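Local coordinates for foldase protein PrsA (Streptococcus pneumoniae, PDB 5TVL), which probably assists the folding of secreted proteins outside the cell after their translocation, and belongs to the peptidyl-prolyl cis-trans isomerases, at residues A122-L127 / Y209-T214. Numbering follows the deposited sequence.
Sequences AQIIRL and YIVKLT
The two central strands of the parvulin-type (PpiC) isomerase domain pair here: 122-127 and 209-214 run antiparallel, 168° between their directions, in a four-stranded sheet flanked by 166-169 and 196-198. Y209 has the largest share of the buried surface, followed by Q123 and I210. Y209 places CG anti to its carbonyl carbon (chi1 -60°), which lays the ring alongside the aliphatic part of R126, both side chains pointing the same way from the sheet. R126 CG approaches CE2 of Y209 obliquely at 3.5 Å, and R126 CD sits 3.4 Å from OH of Y209. The R126 chain is extended to CD and then bends at chi3, and the guanidinium plane is steeply inclined to the ring; NH2 hydrogen-bonds to OH of Y204 of the second subunit, linking this end of the strand pair to that subunit. P177, I196 and A198 also touch the Y209 side chain.

On the other face, I210 and I125 point towards the helices: I210 packs on V136 and L137 of helix 130-139, I125 on F147 and A151 of helix 147-154. Across the strands CD1 of I210 meets CD1 of L127 at 4.0 Å, the two chains crossing obliquely.

Q123 and K212 form the best-defined hydrogen-bonded pair. Q123 N reaches K212 O at 2.8 Å, nearly straight and in the carbonyl plane, while K212 N returns to Q123 O almost along the C=O axis. Q123 O also receives a CA-H...O contact from V211. The Q123 side chain leaves with CG beside its own N and runs extended to the amide. There NE2 makes a weak hydrogen bond of 3.3 Å to OG1 of T214, bent to 133° at the hydrogen.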
loop_
_atom_site.group_PDB
_atom_site.type_symbol
_atom_site.label_atom_id
_atom_site.label_comp_id
_atom_site.label_asym_id
_atom_site.label_seq_id
_atom_site.Cartn_x
_atom_site.Cartn_y
_atom_site.Cartn_z
ATOM N N ALA A 122 2.045 -17.666 18.621
ATOM C CA ALA A 122 1.395 -18.745 17.885
ATOM C C ALA A 122 2.416 -19.515 17.076
ATOM O O ALA A 122 3.541 -19.050 16.883
ATOM C CB ALA A 122 0.315 -18.188 16.967
ATOM N N GLN A 123 2.011 -20.692 16.610
ATOM C CA GLN A 123 2.834 -21.526 15.742
ATOM C C GLN A 123 2.133 -21.671 14.398
ATOM O O GLN A 123 0.952 -22.013 14.356
ATOM C CB GLN A 123 3.061 -22.895 16.380
ATOM C CG GLN A 123 3.827 -22.837 17.695
ATOM C CD GLN A 123 3.794 -24.149 18.453
ATOM O OE1 GLN A 123 3.872 -25.224 17.860
ATOM N NE2 GLN A 123 3.686 -24.067 19.774
ATOM N N ILE A 124 2.860 -21.400 13.312
ATOM C CA ILE A 124 2.305 -21.463 11.954
ATOM C C ILE A 124 2.990 -22.551 11.133
ATOM O O ILE A 124 4.135 -22.913 11.406
ATOM C CB ILE A 124 2.377 -20.099 11.213
ATOM C CG1 ILE A 124 3.818 -19.584 11.080
ATOM C CG2 ILE A 124 1.522 -19.061 11.929
ATOM C CD1 ILE A 124 3.947 -18.382 10.165
ATOM N N ILE A 125 2.268 -23.073 10.141
ATOM C CA ILE A 125 2.797 -24.058 9.187
ATOM C C ILE A 125 2.378 -23.641 7.769
ATOM O O ILE A 125 1.232 -23.861 7.370
ATOM C CB ILE A 125 2.293 -25.497 9.490
ATOM C CG1 ILE A 125 2.558 -25.869 10.954
ATOM C CG2 ILE A 125 2.959 -26.514 8.562
ATOM C CD1 ILE A 125 2.046 -27.234 11.361
ATOM N N ARG A 126 3.303 -23.037 7.022
ATOM C CA ARG A 126 3.060 -22.665 5.620
ATOM C C ARG A 126 3.286 -23.871 4.697
ATOM O O ARG A 126 4.220 -24.648 4.903
ATOM C CB ARG A 126 3.961 -21.502 5.203
ATOM C CG ARG A 126 3.538 -20.828 3.906
ATOM C CD ARG A 126 4.388 -19.601 3.610
ATOM N NE ARG A 126 5.767 -19.948 3.265
ATOM C CZ ARG A 126 6.729 -19.071 2.976
ATOM N NH1 ARG A 126 6.487 -17.759 2.981
ATOM N NH2 ARG A 126 7.950 -19.508 2.679
ATOM N N LEU A 127 2.429 -24.013 3.686
ATOM C CA LEU A 127 2.451 -25.155 2.763
ATOM C C LEU A 127 2.213 -24.703 1.319
ATOM O O LEU A 127 1.521 -23.710 1.076
ATOM C CB LEU A 127 1.380 -26.167 3.174
ATOM C CG LEU A 127 1.701 -26.994 4.431
ATOM C CD1 LEU A 127 0.548 -26.975 5.426
ATOM C CD2 LEU A 127 2.098 -28.419 4.071
ATOM N N TYR A 209 -1.835 -22.012 5.042
ATOM C CA TYR A 209 -1.357 -21.883 6.419
ATOM C C TYR A 209 -2.246 -22.652 7.392
ATOM O O TYR A 209 -3.455 -22.773 7.180
ATOM C CB TYR A 209 -1.321 -20.412 6.833
ATOM C CG TYR A 209 -0.416 -19.537 6.001
ATOM C CD1 TYR A 209 -0.854 -19.003 4.791
ATOM C CD2 TYR A 209 0.869 -19.216 6.434
ATOM C CE1 TYR A 209 -0.033 -18.185 4.028
ATOM C CE2 TYR A 209 1.698 -18.398 5.677
ATOM C CZ TYR A 209 1.240 -17.886 4.475
ATOM O OH TYR A 209 2.048 -17.077 3.712
ATOM N N ILE A 210 -1.630 -23.180 8.448
ATOM C CA ILE A 210 -2.341 -23.757 9.591
ATOM C C ILE A 210 -1.760 -23.072 10.824
ATOM O O ILE A 210 -0.542 -23.060 10.999
ATOM C CB ILE A 210 -2.158 -25.291 9.686
ATOM C CG1 ILE A 210 -2.628 -25.975 8.392
ATOM C CG2 ILE A 210 -2.938 -25.853 10.868
ATOM C CD1 ILE A 210 -2.190 -27.420 8.253
ATOM N N VAL A 211 -2.628 -22.506 11.664
ATOM C CA VAL A 211 -2.207 -21.722 12.832
ATOM C C VAL A 211 -2.605 -22.437 14.123
ATOM O O VAL A 211 -3.689 -23.016 14.210
ATOM C CB VAL A 211 -2.833 -20.306 12.823
ATOM C CG1 VAL A 211 -2.303 -19.460 13.978
ATOM C CG2 VAL A 211 -2.557 -19.602 11.506
ATOM N N LYS A 212 -1.712 -22.380 15.111
ATOM C CA LYS A 212 -1.936 -22.914 16.456
ATOM C C LYS A 212 -1.649 -21.781 17.443
ATOM O O LYS A 212 -0.496 -21.371 17.587
ATOM C CB LYS A 212 -0.996 -24.103 16.703
ATOM C CG LYS A 212 -0.963 -24.664 18.124
ATOM C CD LYS A 212 -2.154 -25.559 18.425
ATOM C CE LYS A 212 -2.122 -26.065 19.862
ATOM N NZ LYS A 212 -1.047 -27.068 20.111
ATOM N N LEU A 213 -2.685 -21.279 18.116
ATOM C CA LEU A 213 -2.514 -20.216 19.113
ATOM C C LEU A 213 -1.903 -20.789 20.396
ATOM O O LEU A 213 -2.420 -21.760 20.950
ATOM C CB LEU A 213 -3.849 -19.532 19.426
ATOM C CG LEU A 213 -3.764 -18.201 20.187
ATOM C CD1 LEU A 213 -3.215 -17.089 19.301
ATOM C CD2 LEU A 213 -5.125 -17.810 20.739
ATOM N N THR A 214 -0.805 -20.178 20.844
ATOM C CA THR A 214 -0.067 -20.602 22.039
ATOM C C THR A 214 -0.333 -19.652 23.214
ATOM O O THR A 214 -0.658 -20.108 24.315
ATOM C CB THR A 214 1.455 -20.675 21.757
ATOM O OG1 THR A 214 1.699 -21.574 20.668
ATOM C CG2 THR A 214 2.233 -21.160 22.984
#